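Local structure of peptidase S9 prolyl oligopeptidase catalytic domain-containing protein (Pyrococcus horikoshii, 4HXF) at residues Q401-S405 / K406-I410; M597-F600 / E601-K605. The protein is a serine peptidase that probably releases acylated amino acids from the N-termini of peptides, and assembles into a self-compartmentalizing hexamer that selects its substrates. All blocks are in the same frame, centred on the assembly; numbering follows the deposited sequence.

Contact 1: Q401-S405 / K406-I410; sequences QLMAS and KGYYI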
ATOM      1  N   GLN A 401      -0.862 -30.455 -34.535  1.00 16.30           N
ATOM      2  CA  GLN A 401       0.406 -30.032 -35.067  1.00 15.97           C
ATOM      3  C   GLN A 401       1.566 -30.322 -34.174  1.00 15.70           C
ATOM      4  O   GLN A 401       2.601 -30.862 -34.611  1.00 15.15           O
ATOM      5  CB  GLN A 401       0.452 -28.566 -35.466  1.00 17.18           C
ATOM      6  CG  GLN A 401      -0.603 -28.147 -36.469  1.00 17.25           C
ATOM      7  CD  GLN A 401      -0.338 -28.764 -37.818  1.00 17.87           C
ATOM      8  OE1 GLN A 401       0.796 -28.726 -38.285  1.00 19.26           O
ATOM      9  NE2 GLN A 401      -1.367 -29.344 -38.427  1.00 18.62           N
ATOM     10  N   LEU A 402       1.368 -30.064 -32.879  1.00 15.46           N
ATOM     11  CA  LEU A 402       2.380 -30.320 -31.879  1.00 15.59           C
ATOM     12  C   LEU A 402       2.736 -31.814 -31.806  1.00 15.36           C
ATOM     13  O   LEU A 402       3.932 -32.153 -31.900  1.00 16.34           O
ATOM     14  CB  LEU A 402       1.831 -29.946 -30.503  1.00 15.72           C
ATOM     15  CG  LEU A 402       2.714 -30.226 -29.273  1.00 16.39           C
ATOM     16  CD1 LEU A 402       4.112 -29.621 -29.257  1.00 17.60           C
ATOM     17  CD2 LEU A 402       1.874 -29.922 -27.987  1.00 17.08           C
ATOM     18  N   MET A 403       1.736 -32.691 -31.738  1.00 14.66           N
ATOM     19  CA  MET A 403       2.047 -34.118 -31.667  1.00 15.68           C
ATOM     20  C   MET A 403       2.622 -34.726 -32.925  1.00 16.41           C
ATOM     21  O   MET A 403       3.477 -35.607 -32.930  1.00 15.76           O
ATOM     22  CB  MET A 403       0.931 -34.910 -31.022  1.00 16.51           C
ATOM     23  CG  MET A 403       0.477 -34.430 -29.678  1.00 15.72           C
ATOM     24  SD  MET A 403       1.757 -34.342 -28.434  1.00 16.67           S
ATOM     25  CE  MET A 403       2.010 -36.095 -28.019  1.00 17.51           C
ATOM     26  N   ALA A 404       2.162 -34.179 -34.083  1.00 14.66           N
ATOM     27  CA  ALA A 404       2.772 -34.586 -35.321  1.00 16.85           C
ATOM     28  C   ALA A 404       4.270 -34.295 -35.346  1.00 17.34           C
ATOM     29  O   ALA A 404       5.087 -35.106 -35.805  1.00 18.17           O
ATOM     30  CB  ALA A 404       2.100 -33.887 -36.534  1.00 17.20           C
ATOM     31  N   SER A 405       4.607 -33.105 -34.840  1.00 17.75           N
ATOM     32  CA  SER A 405       5.985 -32.668 -34.773  1.00 17.92           C
ATOM     33  C   SER A 405       6.840 -33.582 -33.842  1.00 17.79           C
ATOM     34  O   SER A 405       8.040 -33.625 -34.012  1.00 17.89           O
ATOM     35  CB  SER A 405       6.127 -31.227 -34.356  1.00 19.81           C
ATOM     36  OG  SER A 405       6.020 -31.087 -32.963  1.00 20.22           O
ATOM     37  N   LYS A 406       6.208 -34.226 -32.887  1.00 18.57           N
ATOM     38  CA  LYS A 406       6.865 -35.141 -31.968  1.00 19.36           C
ATOM     39  C   LYS A 406       6.832 -36.610 -32.424  1.00 20.64           C
ATOM     40  O   LYS A 406       7.185 -37.498 -31.646  1.00 22.06           O
ATOM     41  CB  LYS A 406       6.266 -35.016 -30.568  1.00 20.20           C
ATOM     42  CG  LYS A 406       6.443 -33.613 -30.054  1.00 22.56           C
ATOM     43  CD  LYS A 406       5.721 -33.458 -28.820  1.00 27.90           C
ATOM     44  CE  LYS A 406       6.439 -34.207 -27.661  1.00 32.44           C
ATOM     45  NZ  LYS A 406       7.836 -33.675 -27.417  1.00 34.32           N
ATOM     46  N   GLY A 407       6.445 -36.875 -33.664  1.00 19.15           N
ATOM     47  CA  GLY A 407       6.681 -38.188 -34.261  1.00 18.90           C
ATOM     48  C   GLY A 407       5.432 -39.079 -34.190  1.00 17.78           C
ATOM     49  O   GLY A 407       5.542 -40.305 -34.363  1.00 19.21           O
ATOM     50  N   TYR A 408       4.258 -38.471 -34.014  1.00 16.28           N
ATOM     51  CA  TYR A 408       2.999 -39.246 -33.987  1.00 17.01           C
ATOM     52  C   TYR A 408       2.142 -39.070 -35.243  1.00 15.87           C
ATOM     53  O   TYR A 408       2.024 -37.968 -35.756  1.00 17.44           O
ATOM     54  CB  TYR A 408       2.094 -38.916 -32.784  1.00 16.03           C
ATOM     55  CG  TYR A 408       2.660 -39.064 -31.388  1.00 16.83           C
ATOM     56  CD1 TYR A 408       3.583 -38.159 -30.852  1.00 17.69           C
ATOM     57  CD2 TYR A 408       2.318 -40.167 -30.608  1.00 17.10           C
ATOM     58  CE1 TYR A 408       4.160 -38.324 -29.607  1.00 18.89           C
ATOM     59  CE2 TYR A 408       2.905 -40.322 -29.339  1.00 16.77           C
ATOM     60  CZ  TYR A 408       3.753 -39.417 -28.848  1.00 18.23           C
ATOM     61  OH  TYR A 408       4.284 -39.580 -27.597  1.00 19.71           O
ATOM     62  N   TYR A 409       1.603 -40.175 -35.722  1.00 16.06           N
ATOM     63  CA  TYR A 409       0.430 -40.090 -36.593  1.00 15.59           C
ATOM     64  C   TYR A 409      -0.708 -39.476 -35.794  1.00 15.96           C
ATOM     65  O   TYR A 409      -0.901 -39.786 -34.621  1.00 16.15           O
ATOM     66  CB  TYR A 409      -0.039 -41.460 -37.072  1.00 16.09           C
ATOM     67  CG  TYR A 409       0.715 -42.001 -38.282  1.00 17.81           C
ATOM     68  CD1 TYR A 409       1.807 -42.845 -38.099  1.00 18.50           C
ATOM     69  CD2 TYR A 409       0.308 -41.693 -39.580  1.00 18.62           C
ATOM     70  CE1 TYR A 409       2.438 -43.442 -39.192  1.00 20.60           C
ATOM     71  CE2 TYR A 409       0.945 -42.247 -40.668  1.00 20.15           C
ATOM     72  CZ  TYR A 409       2.014 -43.122 -40.455  1.00 20.20           C
ATOM     73  OH  TYR A 409       2.584 -43.652 -41.633  1.00 21.20           O
ATOM     74  N   ILE A 410      -1.521 -38.698 -36.467  1.00 15.75           N
ATOM     75  CA  ILE A 410      -2.744 -38.114 -35.914  1.00 14.34           C
ATOM     76  C   ILE A 410      -3.880 -38.589 -36.844  1.00 14.54           C
ATOM     77  O   ILE A 410      -3.762 -38.516 -38.096  1.00 16.00           O
ATOM     78  CB  ILE A 410      -2.687 -36.575 -36.009  1.00 15.15           C
ATOM     79  CG1 ILE A 410      -1.347 -36.021 -35.459  1.00 15.76           C
ATOM     80  CG2 ILE A 410      -3.889 -35.916 -35.366  1.00 14.80           C
ATOM     81  CD1 ILE A 410      -1.060 -36.374 -33.976  1.00 13.94           C
TER
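M403 and Y408 meet where a Schellman motif ends the helix of residues 398-405 and turns the chain into strand 409-413, within a beta-alpha-beta unit of the alpha/beta-hydrolase fold. G407, with positive phi, is the C' residue: Y408 N donates to M403 O at 3.2 Å and G407 N to A404 O at 3.1 Å. M403 O also lies at the edge of the Y408 ring, in its plane. The M403 side chain starts anti to its carbonyl carbon (chi1 -53°) and bends at both following torsions, running alongside the tyrosine. This brings CE to 3.5 Å from Y408 CE1, while SD lies oblique to the ring, 5.4 Å from its centroid, in a Met-aromatic contact. The phenol OH has its polar partner in E601 of helix 586-605. K406 passes obliquely across M403, its CD 4.1 Å from SD, and lies alongside L402. From the strand, I410 CD1 packs on M403 CB at 3.9 Å and CG1 approaches the methyl of A404. S405 OG donates back to L402 O at 2.6 Å, tilted 17° from the carbonyl plane.

Contact 2: M597-F600 / E601-K605; sequences MEFF and ERKLK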
ATOM      1  N   MET A 597       1.417 -33.745 -23.677  1.00 15.23           N
ATOM      2  CA  MET A 597       2.459 -34.329 -24.492  0.50 16.35           C
ATOM      3  C   MET A 597       3.272 -35.348 -23.703  1.00 17.65           C
ATOM      4  O   MET A 597       3.595 -36.405 -24.261  1.00 18.33           O
ATOM      5  CB  MET A 597       3.310 -33.241 -25.237  0.50 18.85           C
ATOM      6  CG  MET A 597       4.135 -32.340 -24.386  0.50 19.16           C
ATOM      7  SD  MET A 597       4.542 -30.714 -25.232  0.50 25.96           S
ATOM      8  CE  MET A 597       6.276 -31.015 -25.079  0.50 18.72           C
ATOM      9  N   GLU A 598       3.554 -35.069 -22.447  1.00 16.40           N
ATOM     10  CA  GLU A 598       4.339 -36.017 -21.686  1.00 16.96           C
ATOM     11  C   GLU A 598       3.649 -37.312 -21.326  1.00 16.31           C
ATOM     12  O   GLU A 598       4.274 -38.369 -21.309  1.00 15.77           O
ATOM     13  CB  GLU A 598       4.906 -35.388 -20.412  1.00 16.18           C
ATOM     14  CG  GLU A 598       5.949 -34.303 -20.687  1.00 21.42           C
ATOM     15  CD  GLU A 598       7.130 -34.817 -21.509  1.00 30.94           C
ATOM     16  OE1 GLU A 598       7.587 -35.970 -21.217  1.00 28.57           O
ATOM     17  OE2 GLU A 598       7.566 -34.110 -22.491  1.00 29.55           O
ATOM     18  N   PHE A 599       2.346 -37.263 -21.126  1.00 16.34           N
ATOM     19  CA  PHE A 599       1.564 -38.505 -20.882  1.00 15.18           C
ATOM     20  C   PHE A 599       1.651 -39.417 -22.075  1.00 15.49           C
ATOM     21  O   PHE A 599       1.962 -40.579 -21.965  1.00 16.11           O
ATOM     22  CB  PHE A 599       0.149 -38.214 -20.471  1.00 14.85           C
ATOM     23  CG  PHE A 599      -0.559 -39.389 -19.889  1.00 15.00           C
ATOM     24  CD1 PHE A 599      -0.297 -39.747 -18.564  1.00 15.24           C
ATOM     25  CD2 PHE A 599      -1.427 -40.176 -20.671  1.00 15.54           C
ATOM     26  CE1 PHE A 599      -0.970 -40.823 -18.010  1.00 14.68           C
ATOM     27  CE2 PHE A 599      -2.008 -41.309 -20.132  1.00 14.68           C
ATOM     28  CZ  PHE A 599      -1.794 -41.616 -18.792  1.00 15.37           C
ATOM     29  N   PHE A 600       1.486 -38.874 -23.298  1.00 14.84           N
ATOM     30  CA  PHE A 600       1.631 -39.723 -24.469  1.00 14.92           C
ATOM     31  C   PHE A 600       3.068 -40.172 -24.712  1.00 17.07           C
ATOM     32  O   PHE A 600       3.280 -41.324 -25.044  1.00 16.85           O
ATOM     33  CB  PHE A 600       1.070 -39.045 -25.741  1.00 15.89           C
ATOM     34  CG  PHE A 600      -0.432 -39.169 -25.878  1.00 16.99           C
ATOM     35  CD1 PHE A 600      -1.246 -38.049 -26.029  1.00 18.18           C
ATOM     36  CD2 PHE A 600      -1.076 -40.411 -25.754  1.00 19.85           C
ATOM     37  CE1 PHE A 600      -2.622 -38.191 -26.281  1.00 19.28           C
ATOM     38  CE2 PHE A 600      -2.499 -40.512 -25.870  1.00 18.98           C
ATOM     39  CZ  PHE A 600      -3.231 -39.397 -26.122  1.00 19.23           C
ATOM     40  N   GLU A 601       4.071 -39.302 -24.455  1.00 17.24           N
ATOM     41  CA  GLU A 601       5.491 -39.698 -24.559  1.00 18.22           C
ATOM     42  C   GLU A 601       5.762 -40.929 -23.650  1.00 17.90           C
ATOM     43  O   GLU A 601       6.491 -41.807 -24.068  1.00 19.61           O
ATOM     44  CB  GLU A 601       6.386 -38.530 -24.152  1.00 19.21           C
ATOM     45  CG  GLU A 601       6.437 -37.389 -25.238  1.00 23.86           C
ATOM     46  CD  GLU A 601       7.200 -37.793 -26.466  1.00 28.08           C
ATOM     47  OE1 GLU A 601       6.605 -38.207 -27.415  1.00 24.85           O
ATOM     48  OE2 GLU A 601       8.403 -37.793 -26.407  1.00 32.92           O
ATOM     49  N   ARG A 602       5.224 -40.885 -22.435  1.00 18.34           N
ATOM     50  CA  ARG A 602       5.568 -41.829 -21.386  1.00 18.70           C
ATOM     51  C   ARG A 602       4.624 -43.019 -21.247  1.00 19.16           C
ATOM     52  O   ARG A 602       4.944 -43.957 -20.427  1.00 18.00           O
ATOM     53  CB  ARG A 602       5.788 -41.104 -20.050  1.00 18.82           C
ATOM     54  CG  ARG A 602       6.931 -40.091 -20.096  1.00 20.23           C
ATOM     55  CD  ARG A 602       6.872 -39.081 -18.979  1.00 23.22           C
ATOM     56  NE  ARG A 602       7.898 -38.064 -19.138  1.00 24.77           N
ATOM     57  CZ  ARG A 602       9.133 -38.082 -18.630  1.00 27.93           C
ATOM     58  NH1 ARG A 602       9.602 -39.085 -17.897  1.00 30.38           N
ATOM     59  NH2 ARG A 602       9.918 -36.995 -18.849  1.00 28.82           N
ATOM     60  N   LYS A 603       3.484 -43.001 -21.981  1.00 16.99           N
ATOM     61  CA  LYS A 603       2.543 -44.058 -21.882  1.00 18.61           C
ATOM     62  C   LYS A 603       2.215 -44.696 -23.225  1.00 19.26           C
ATOM     63  O   LYS A 603       1.760 -45.857 -23.293  1.00 20.64           O
ATOM     64  CB  LYS A 603       1.254 -43.578 -21.146  1.00 19.38           C
ATOM     65  CG  LYS A 603       1.558 -43.128 -19.701  1.00 18.71           C
ATOM     66  CD  LYS A 603       1.927 -44.198 -18.740  1.00 19.41           C
ATOM     67  CE  LYS A 603       2.417 -43.578 -17.454  1.00 21.54           C
ATOM     68  NZ  LYS A 603       2.917 -44.601 -16.527  1.00 21.22           N
ATOM     69  N   LEU A 604       2.410 -43.941 -24.279  1.00 17.78           N
ATOM     70  CA  LEU A 604       2.060 -44.391 -25.623  1.00 16.99           C
ATOM     71  C   LEU A 604       3.297 -44.668 -26.504  1.00 17.53           C
ATOM     72  O   LEU A 604       3.491 -45.801 -26.984  1.00 18.57           O
ATOM     73  CB  LEU A 604       1.086 -43.434 -26.362  1.00 16.60           C
ATOM     74  CG  LEU A 604       0.673 -43.865 -27.747  1.00 16.93           C
ATOM     75  CD1 LEU A 604      -0.158 -45.170 -27.771  1.00 17.79           C
ATOM     76  CD2 LEU A 604      -0.124 -42.748 -28.457  1.00 16.92           C
ATOM     77  N   LYS A 605       4.140 -43.662 -26.693  1.00 18.42           N
ATOM     78  CA  LYS A 605       5.315 -43.857 -27.535  1.00 19.43           C
ATOM     79  C   LYS A 605       6.227 -44.955 -26.939  1.00 20.93           C
ATOM     80  O   LYS A 605       6.751 -45.830 -27.671  1.00 22.49           O
ATOM     81  CB  LYS A 605       6.066 -42.505 -27.615  1.00 19.99           C
ATOM     82  CG  LYS A 605       7.292 -42.574 -28.488  1.00 22.64           C
ATOM     83  CD  LYS A 605       8.085 -41.273 -28.558  1.00 22.41           C
ATOM     84  CE  LYS A 605       7.485 -40.295 -29.647  1.00 21.37           C
ATOM     85  NZ  LYS A 605       8.033 -38.878 -29.546  1.00 22.74           N
TER
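E598 and R602, one turn apart near the end of helix 586-605, form an i to i+4 salt bridge. From CB and CG, each 3.4 Å from E598 O, the arginine chain runs extended past the same carbonyl, which CD still touches. NE then donates to E598 OE1 at 3.0 Å, with the N-H...O angle at 160°. The oxygen lies near the guanidinium plane and uses its anti lone pair, although the carboxylate and guanidinium planes are 61° apart. At the tip, NH2 lies 3.5 Å from E598 OE1 and NH1 pairs with E608, while E598 OE2 turns to K594. On another side, K603 CG, anti to its carbonyl carbon (chi1 -62°), sits over the centre of the F599 ring, 3.8 Å from its centroid, in a CH-pi contact; a bend at chi2 leads the chain on, and NZ reaches E608, E567 and G610. L604 lies alongside F600, its CD2 3.7 Å from F600 CD2. Here the helix widens into a pi-type turn, and F600 O accepts from both L604 N and K605 N, the latter at 3.0 Å. The two phenylalanines rest on I486 of strand 484-488, M597 and F600 reach helix 398-405, and E598 and R602 lean on I616 of helix 613-617.

In the fold
Both contacts are largely buried local arrangements near a helix end in the hydrolase domain, with centres about 12 Å apart, but their backbones differ. Contact 1 uses a glycine turn and mainly apolar side chains to lead helix 398-405 into the central sheet; contact 2 has a widened turn and combines aromatic packing with salt bridges, some reaching partly exposed residues. They meet directly. In the conformer modelled here, M597 CB packs on M403 SD at 3.7 Å, and Y408 OH and E601 OE1, 2.7 Å apart, probably share a hydrogen bond. K605 NZ, which also pairs with E601, probably donates to K406 O, so polar contacts supplement the apolar packing between helix 586-605 and segment 406-410.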